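Long-range contact in SAP-like pentraxin (Limulus polyphemus, PDB 3FLP), which binds two calcium ions per subunit and probably acts as a calcium-dependent, sugar-binding lectin of the pentraxin family: residues Y100-M113 and Y116-K130. Sequence-based numbering, arbitrary orientation.
Sequences YHVCHVWSGVDGRM and YANGSPCGTMENVGK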
ATOM      1  N   TYR A 100      -7.897 -11.000 -38.154  1.00  7.07           N
ATOM      2  CA  TYR A 100      -6.673 -10.316 -38.564  1.00  6.64           C
ATOM      3  C   TYR A 100      -6.856  -8.838 -38.259  1.00  6.99           C
ATOM      4  O   TYR A 100      -7.977  -8.330 -38.287  1.00  7.34           O
ATOM      5  CB  TYR A 100      -6.416 -10.482 -40.070  1.00  5.29           C
ATOM      6  CG  TYR A 100      -6.298 -11.918 -40.515  1.00  7.14           C
ATOM      7  CD1 TYR A 100      -7.423 -12.637 -40.917  1.00  5.81           C
ATOM      8  CD2 TYR A 100      -5.072 -12.581 -40.467  1.00  9.05           C
ATOM      9  CE1 TYR A 100      -7.334 -13.979 -41.253  1.00  8.57           C
ATOM     10  CE2 TYR A 100      -4.968 -13.938 -40.799  1.00  8.05           C
ATOM     11  CZ  TYR A 100      -6.103 -14.630 -41.188  1.00  9.68           C
ATOM     12  OH  TYR A 100      -6.018 -15.977 -41.491  1.00 11.37           O
ATOM     13  N   HIS A 101      -5.772  -8.148 -37.933  1.00  6.83           N
ATOM     14  CA  HIS A 101      -5.885  -6.722 -37.700  1.00  7.54           C
ATOM     15  C   HIS A 101      -5.377  -6.081 -38.976  1.00  7.99           C
ATOM     16  O   HIS A 101      -4.293  -6.403 -39.459  1.00  7.50           O
ATOM     17  CB  HIS A 101      -5.054  -6.246 -36.504  1.00  7.66           C
ATOM     18  CG  HIS A 101      -5.292  -4.806 -36.158  1.00 10.53           C
ATOM     19  ND1 HIS A 101      -4.673  -3.767 -36.822  1.00 10.90           N
ATOM     20  CD2 HIS A 101      -6.146  -4.232 -35.276  1.00  9.54           C
ATOM     21  CE1 HIS A 101      -5.136  -2.617 -36.365  1.00 11.56           C
ATOM     22  NE2 HIS A 101      -6.031  -2.871 -35.426  1.00 11.19           N
ATOM     23  N   VAL A 102      -6.173  -5.185 -39.533  1.00  8.59           N
ATOM     24  CA  VAL A 102      -5.801  -4.518 -40.767  1.00  9.77           C
ATOM     25  C   VAL A 102      -5.876  -3.014 -40.588  1.00  9.85           C
ATOM     26  O   VAL A 102      -6.760  -2.496 -39.901  1.00  9.38           O
ATOM     27  CB  VAL A 102      -6.735  -4.963 -41.935  1.00 10.97           C
ATOM     28  CG1 VAL A 102      -6.602  -4.016 -43.116  1.00 10.98           C
ATOM     29  CG2 VAL A 102      -6.378  -6.381 -42.365  1.00 10.68           C
ATOM     30  N   CYS A 103      -4.930  -2.312 -41.194  1.00 10.17           N
ATOM     31  CA  CYS A 103      -4.919  -0.875 -41.099  1.00 10.41           C
ATOM     32  C   CYS A 103      -4.447  -0.238 -42.407  1.00  9.20           C
ATOM     33  O   CYS A 103      -3.512  -0.720 -43.039  1.00  7.86           O
ATOM     34  CB  CYS A 103      -4.024  -0.432 -39.932  1.00 13.38           C
ATOM     35  SG  CYS A 103      -4.433   1.252 -39.393  1.00 24.45           S
ATOM     36  N   HIS A 104      -5.130   0.830 -42.812  1.00  6.99           N
ATOM     37  CA  HIS A 104      -4.789   1.576 -44.018  1.00  7.56           C
ATOM     38  C   HIS A 104      -4.337   2.962 -43.581  1.00  7.64           C
ATOM     39  O   HIS A 104      -5.062   3.658 -42.871  1.00  8.22           O
ATOM     40  CB  HIS A 104      -6.001   1.738 -44.943  1.00  5.91           C
ATOM     41  CG  HIS A 104      -6.388   0.489 -45.672  1.00  7.38           C
ATOM     42  ND1 HIS A 104      -6.896  -0.623 -45.033  1.00  6.74           N
ATOM     43  CD2 HIS A 104      -6.382   0.195 -46.994  1.00  6.31           C
ATOM     44  CE1 HIS A 104      -7.193  -1.546 -45.931  1.00  6.13           C
ATOM     45  NE2 HIS A 104      -6.892  -1.074 -47.127  1.00  8.21           N
ATOM     46  N   VAL A 105      -3.142   3.355 -44.002  1.00  7.30           N
ATOM     47  CA  VAL A 105      -2.591   4.662 -43.667  1.00  7.68           C
ATOM     48  C   VAL A 105      -2.483   5.501 -44.941  1.00  8.56           C
ATOM     49  O   VAL A 105      -1.819   5.099 -45.898  1.00  8.09           O
ATOM     50  CB  VAL A 105      -1.191   4.510 -43.037  1.00  7.75           C
ATOM     51  CG1 VAL A 105      -0.514   5.862 -42.901  1.00  4.12           C
ATOM     52  CG2 VAL A 105      -1.321   3.829 -41.667  1.00  7.73           C
ATOM     53  N   TRP A 106      -3.138   6.658 -44.951  1.00  7.06           N
ATOM     54  CA  TRP A 106      -3.107   7.528 -46.120  1.00  8.66           C
ATOM     55  C   TRP A 106      -2.754   8.964 -45.780  1.00  9.21           C
ATOM     56  O   TRP A 106      -3.282   9.540 -44.827  1.00  8.31           O
ATOM     57  CB  TRP A 106      -4.457   7.546 -46.839  1.00  6.67           C
ATOM     58  CG  TRP A 106      -4.484   8.554 -47.961  1.00  5.87           C
ATOM     59  CD1 TRP A 106      -3.799   8.486 -49.143  1.00  6.37           C
ATOM     60  CD2 TRP A 106      -5.187   9.802 -47.978  1.00  5.54           C
ATOM     61  NE1 TRP A 106      -4.032   9.613 -49.896  1.00  5.72           N
ATOM     62  CE2 TRP A 106      -4.881  10.437 -49.206  1.00  5.42           C
ATOM     63  CE3 TRP A 106      -6.046  10.445 -47.077  1.00  5.97           C
ATOM     64  CZ2 TRP A 106      -5.405  11.686 -49.557  1.00  4.89           C
ATOM     65  CZ3 TRP A 106      -6.569  11.692 -47.426  1.00  7.37           C
ATOM     66  CH2 TRP A 106      -6.244  12.297 -48.659  1.00  7.41           C
ATOM     67  N   SER A 107      -1.876   9.546 -46.588  1.00  8.29           N
ATOM     68  CA  SER A 107      -1.467  10.925 -46.395  1.00  9.48           C
ATOM     69  C   SER A 107      -1.568  11.676 -47.713  1.00  9.36           C
ATOM     70  O   SER A 107      -0.839  11.379 -48.658  1.00  9.03           O
ATOM     71  CB  SER A 107      -0.026  10.985 -45.884  1.00  8.18           C
ATOM     72  OG  SER A 107       0.371  12.329 -45.680  1.00 10.49           O
ATOM     73  N   GLY A 108      -2.479  12.640 -47.776  1.00  9.09           N
ATOM     74  CA  GLY A 108      -2.630  13.420 -48.986  1.00  8.69           C
ATOM     75  C   GLY A 108      -1.546  14.477 -49.068  1.00  9.74           C
ATOM     76  O   GLY A 108      -1.323  15.068 -50.129  1.00 10.93           O
ATOM     77  N   VAL A 109      -0.866  14.718 -47.950  1.00  9.92           N
ATOM     78  CA  VAL A 109       0.193  15.717 -47.914  1.00 10.69           C
ATOM     79  C   VAL A 109       1.331  15.305 -48.840  1.00 12.17           C
ATOM     80  O   VAL A 109       1.822  16.120 -49.619  1.00 13.15           O
ATOM     81  CB  VAL A 109       0.758  15.912 -46.477  1.00  9.88           C
ATOM     82  CG1 VAL A 109       1.807  16.994 -46.481  1.00  7.20           C
ATOM     83  CG2 VAL A 109      -0.365  16.289 -45.511  1.00  8.65           C
ATOM     84  N   ASP A 110       1.744  14.040 -48.760  1.00 12.55           N
ATOM     85  CA  ASP A 110       2.825  13.542 -49.604  1.00 11.60           C
ATOM     86  C   ASP A 110       2.349  12.482 -50.595  1.00 10.60           C
ATOM     87  O   ASP A 110       3.121  12.018 -51.426  1.00 10.57           O
ATOM     88  CB  ASP A 110       3.962  12.977 -48.731  1.00 13.46           C
ATOM     89  CG  ASP A 110       3.548  11.738 -47.931  1.00 16.10           C
ATOM     90  OD1 ASP A 110       2.343  11.390 -47.904  1.00 14.12           O
ATOM     91  OD2 ASP A 110       4.443  11.115 -47.320  1.00 16.71           O
ATOM     92  N   GLY A 111       1.074  12.109 -50.507  1.00 10.07           N
ATOM     93  CA  GLY A 111       0.526  11.109 -51.409  1.00 10.29           C
ATOM     94  C   GLY A 111       0.988   9.686 -51.129  1.00 11.34           C
ATOM     95  O   GLY A 111       0.977   8.833 -52.016  1.00 11.67           O
ATOM     96  N   ARG A 112       1.394   9.417 -49.893  1.00 11.30           N
ATOM     97  CA  ARG A 112       1.857   8.085 -49.532  1.00 12.15           C
ATOM     98  C   ARG A 112       0.773   7.215 -48.914  1.00 12.31           C
ATOM     99  O   ARG A 112      -0.010   7.661 -48.075  1.00 12.23           O
ATOM    100  CB  ARG A 112       3.042   8.160 -48.565  1.00 12.32           C
ATOM    101  CG  ARG A 112       3.488   6.794 -48.054  1.00 14.40           C
ATOM    102  CD  ARG A 112       4.788   6.881 -47.283  1.00 17.53           C
ATOM    103  NE  ARG A 112       5.880   7.351 -48.129  1.00 20.56           N
ATOM    104  CZ  ARG A 112       7.137   7.488 -47.722  1.00 22.45           C
ATOM    105  NH1 ARG A 112       7.474   7.190 -46.471  1.00 23.76           N
ATOM    106  NH2 ARG A 112       8.059   7.924 -48.570  1.00 23.07           N
ATOM    107  N   MET A 113       0.746   5.961 -49.346  1.00 12.18           N
ATOM    108  CA  MET A 113      -0.202   4.972 -48.850  1.00 12.01           C
ATOM    109  C   MET A 113       0.602   3.846 -48.218  1.00 11.38           C
ATOM    110  O   MET A 113       1.635   3.444 -48.744  1.00 11.06           O
ATOM    111  CB  MET A 113      -1.047   4.406 -49.999  1.00 12.40           C
ATOM    112  CG  MET A 113      -1.712   3.063 -49.690  1.00 12.38           C
ATOM    113  SD  MET A 113      -2.327   2.231 -51.176  1.00 14.00           S
ATOM    114  CE  MET A 113      -2.932   0.664 -50.493  1.00 12.74           C
ATOM    115  N   TYR A 116      -1.008  -2.250 -43.217  1.00  8.68           N
ATOM    116  CA  TYR A 116      -0.452  -3.124 -42.207  1.00  7.27           C
ATOM    117  C   TYR A 116      -1.356  -4.310 -41.904  1.00  9.00           C
ATOM    118  O   TYR A 116      -2.581  -4.181 -41.876  1.00  8.94           O
ATOM    119  CB  TYR A 116      -0.225  -2.331 -40.924  1.00  7.66           C
ATOM    120  CG  TYR A 116       0.699  -1.145 -41.090  1.00  7.15           C
ATOM    121  CD1 TYR A 116       0.267   0.032 -41.708  1.00  5.62           C
ATOM    122  CD2 TYR A 116       2.017  -1.212 -40.652  1.00  4.83           C
ATOM    123  CE1 TYR A 116       1.135   1.106 -41.880  1.00  5.83           C
ATOM    124  CE2 TYR A 116       2.882  -0.156 -40.817  1.00  7.13           C
ATOM    125  CZ  TYR A 116       2.441   1.001 -41.432  1.00  6.27           C
ATOM    126  OH  TYR A 116       3.329   2.033 -41.594  1.00 10.10           O
ATOM    127  N   ALA A 117      -0.743  -5.465 -41.671  1.00  9.27           N
ATOM    128  CA  ALA A 117      -1.477  -6.676 -41.341  1.00  9.67           C
ATOM    129  C   ALA A 117      -0.941  -7.156 -39.998  1.00  9.69           C
ATOM    130  O   ALA A 117       0.264  -7.357 -39.841  1.00 11.34           O
ATOM    131  CB  ALA A 117      -1.257  -7.728 -42.416  1.00  9.83           C
ATOM    132  N   ASN A 118      -1.834  -7.317 -39.028  1.00  8.45           N
ATOM    133  CA  ASN A 118      -1.460  -7.756 -37.692  1.00  9.45           C
ATOM    134  C   ASN A 118      -0.357  -6.895 -37.072  1.00  9.48           C
ATOM    135  O   ASN A 118       0.540  -7.399 -36.388  1.00  7.95           O
ATOM    136  CB  ASN A 118      -1.044  -9.235 -37.711  1.00  8.97           C
ATOM    137  CG  ASN A 118      -2.237 -10.166 -37.854  1.00 11.36           C
ATOM    138  OD1 ASN A 118      -3.383  -9.757 -37.638  1.00 11.06           O
ATOM    139  ND2 ASN A 118      -1.977 -11.422 -38.204  1.00 12.26           N
ATOM    140  N   GLY A 119      -0.432  -5.592 -37.321  1.00 10.00           N
ATOM    141  CA  GLY A 119       0.544  -4.676 -36.759  1.00 11.27           C
ATOM    142  C   GLY A 119       1.884  -4.579 -37.463  1.00 12.29           C
ATOM    143  O   GLY A 119       2.764  -3.851 -37.006  1.00 14.46           O
ATOM    144  N   SER A 120       2.059  -5.301 -38.565  1.00 12.24           N
ATOM    145  CA  SER A 120       3.321  -5.247 -39.306  1.00 14.06           C
ATOM    146  C   SER A 120       3.138  -4.607 -40.673  1.00 12.89           C
ATOM    147  O   SER A 120       2.142  -4.841 -41.342  1.00 13.03           O
ATOM    148  CB  SER A 120       3.905  -6.653 -39.493  1.00 15.32           C
ATOM    149  OG  SER A 120       4.341  -7.197 -38.259  1.00 19.46           O
ATOM    150  N   PRO A 121       4.110  -3.791 -41.104  1.00 13.68           N
ATOM    151  CA  PRO A 121       4.044  -3.118 -42.407  1.00 14.00           C
ATOM    152  C   PRO A 121       4.115  -4.091 -43.580  1.00 14.72           C
ATOM    153  O   PRO A 121       4.958  -4.985 -43.596  1.00 16.62           O
ATOM    154  CB  PRO A 121       5.239  -2.162 -42.366  1.00 14.14           C
ATOM    155  CG  PRO A 121       6.233  -2.898 -41.495  1.00 12.29           C
ATOM    156  CD  PRO A 121       5.353  -3.445 -40.385  1.00 12.46           C
ATOM    157  N   CYS A 122       3.226  -3.928 -44.554  1.00 15.32           N
ATOM    158  CA  CYS A 122       3.224  -4.800 -45.727  1.00 16.61           C
ATOM    159  C   CYS A 122       3.929  -4.101 -46.883  1.00 17.04           C
ATOM    160  O   CYS A 122       4.381  -4.747 -47.825  1.00 16.46           O
ATOM    161  CB  CYS A 122       1.800  -5.137 -46.167  1.00 17.66           C
ATOM    162  SG  CYS A 122       0.740  -5.926 -44.916  1.00 20.03           S
ATOM    163  N   GLY A 123       4.012  -2.776 -46.803  1.00 16.11           N
ATOM    164  CA  GLY A 123       4.657  -2.013 -47.855  1.00 17.28           C
ATOM    165  C   GLY A 123       3.975  -0.675 -48.062  1.00 17.94           C
ATOM    166  O   GLY A 123       2.978  -0.374 -47.407  1.00 17.32           O
ATOM    167  N   THR A 124       4.506   0.125 -48.979  1.00 17.89           N
ATOM    168  CA  THR A 124       3.941   1.436 -49.257  1.00 19.27           C
ATOM    169  C   THR A 124       3.802   1.675 -50.752  1.00 19.91           C
ATOM    170  O   THR A 124       4.336   0.926 -51.572  1.00 18.65           O
ATOM    171  CB  THR A 124       4.830   2.556 -48.681  1.00 20.04           C
ATOM    172  OG1 THR A 124       6.106   2.517 -49.328  1.00 21.93           O
ATOM    173  CG2 THR A 124       5.033   2.374 -47.169  1.00 19.47           C
ATOM    174  N   MET A 125       3.072   2.729 -51.096  1.00 20.40           N
ATOM    175  CA  MET A 125       2.869   3.102 -52.482  1.00 21.37           C
ATOM    176  C   MET A 125       2.803   4.627 -52.578  1.00 20.26           C
ATOM    177  O   MET A 125       2.185   5.288 -51.737  1.00 18.82           O
ATOM    178  CB  MET A 125       1.585   2.470 -53.019  1.00 24.34           C
ATOM    179  CG  MET A 125       1.410   2.643 -54.517  1.00 28.86           C
ATOM    180  SD  MET A 125       0.278   1.434 -55.201  1.00 35.33           S
ATOM    181  CE  MET A 125       1.337   0.001 -55.250  1.00 31.08           C
ATOM    182  N   GLU A 126       3.452   5.176 -53.599  1.00 18.65           N
ATOM    183  CA  GLU A 126       3.484   6.614 -53.796  1.00 17.36           C
ATOM    184  C   GLU A 126       2.387   7.087 -54.736  1.00 17.11           C
ATOM    185  O   GLU A 126       1.712   6.285 -55.385  1.00 16.21           O
ATOM    186  CB  GLU A 126       4.845   7.034 -54.355  1.00 18.47           C
ATOM    187  CG  GLU A 126       6.028   6.756 -53.426  1.00 18.84           C
ATOM    188  CD  GLU A 126       5.852   7.367 -52.044  1.00 20.84           C
ATOM    189  OE1 GLU A 126       5.455   8.548 -51.954  1.00 22.19           O
ATOM    190  OE2 GLU A 126       6.116   6.669 -51.044  1.00 22.17           O
ATOM    191  N   ASN A 127       2.208   8.400 -54.783  1.00 15.54           N
ATOM    192  CA  ASN A 127       1.231   9.025 -55.649  1.00 14.86           C
ATOM    193  C   ASN A 127      -0.201   8.525 -55.522  1.00 15.08           C
ATOM    194  O   ASN A 127      -0.859   8.225 -56.517  1.00 15.92           O
ATOM    195  CB  ASN A 127       1.729   8.929 -57.088  1.00 13.10           C
ATOM    196  CG  ASN A 127       3.041   9.667 -57.274  1.00 13.55           C
ATOM    197  OD1 ASN A 127       3.095  10.888 -57.138  1.00 12.10           O
ATOM    198  ND2 ASN A 127       4.114   8.926 -57.554  1.00 12.39           N
ATOM    199  N   VAL A 128      -0.679   8.440 -54.287  1.00 14.58           N
ATOM    200  CA  VAL A 128      -2.056   8.034 -54.032  1.00 13.35           C
ATOM    201  C   VAL A 128      -2.759   9.241 -53.421  1.00 13.04           C
ATOM    202  O   VAL A 128      -2.539   9.572 -52.255  1.00 11.90           O
ATOM    203  CB  VAL A 128      -2.154   6.849 -53.034  1.00 13.17           C
ATOM    204  CG1 VAL A 128      -3.615   6.530 -52.770  1.00 10.93           C
ATOM    205  CG2 VAL A 128      -1.446   5.617 -53.595  1.00 11.73           C
ATOM    206  N   GLY A 129      -3.588   9.904 -54.222  1.00 13.28           N
ATOM    207  CA  GLY A 129      -4.309  11.074 -53.747  1.00 12.15           C
ATOM    208  C   GLY A 129      -3.379  12.182 -53.301  1.00 13.04           C
ATOM    209  O   GLY A 129      -3.688  12.923 -52.371  1.00 13.16           O
ATOM    210  N   LYS A 130      -2.232  12.301 -53.964  1.00 13.60           N
ATOM    211  CA  LYS A 130      -1.265  13.329 -53.612  1.00 13.33           C
ATOM    212  C   LYS A 130      -1.843  14.722 -53.832  1.00 14.78           C
ATOM    213  O   LYS A 130      -2.348  15.033 -54.914  1.00 14.92           O
ATOM    214  CB  LYS A 130       0.018  13.154 -54.424  1.00 11.44           C
ATOM    215  CG  LYS A 130       1.070  14.207 -54.130  1.00 10.51           C
ATOM    216  CD  LYS A 130       2.429  13.799 -54.673  1.00 12.17           C
ATOM    217  CE  LYS A 130       3.451  14.907 -54.486  1.00 10.89           C
ATOM    218  NZ  LYS A 130       4.840  14.365 -54.530  1.00 14.90           N
TER
HETATM  219  O   HOH W   1      -2.541  -4.060 -38.465  1.00  4.51           O
HETATM  220  O   HOH W   2       3.594  10.102 -53.035  1.00  3.78           O
HETATM  221  O   HOH W   3       5.676  13.003 -52.303  1.00 15.89           O
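Cys103 and Tyr116 form an antiparallel hydrogen-bonded pair, in which Tyr116 N donates to Cys103 O at 2.9 Å. The pair lies in the first of two consecutive beta hairpins, built from strands 100-107, 112-117 and 120-125, in one sheet of the pentraxin fold. Beside it, Val105 CG2 meets Tyr116 CE1 at 3.7 Å.

Asn118 lies in the type I' turn from Ala117 to Ser120. Its chi1 of -74° puts CG beside its own backbone N, and OD1 accepts from His101 N at 2.9 Å in a nearly straight bond. The amide is almost parallel to the Tyr100 ring (15° between planes), with ND2 at the ring edge.

In the second hairpin, Met113 and Met125 pair through both backbone bonds. Val128 CG2 packs on Met113 CB. Trp106 NE1 reaches Val128 O at 2.8 Å; the oxygen lies in the indole plane, but NE1 sits 41° out of the carbonyl plane. The Arg112 and Glu126 side chains run alongside each other. Arg112 NE and Glu126 OE2, 3.0 Å apart, form a salt bridge whose hydrogen bond is weak.

Further out, Tyr116 OH is hydrogen-bonded to Thr175 OG1. Arg112 NH2 also pairs with Glu95 of a neighbouring subunit. In an Asx turn, Asp110 OD1 accepts from Arg112 N, which comes from above the carboxylate plane.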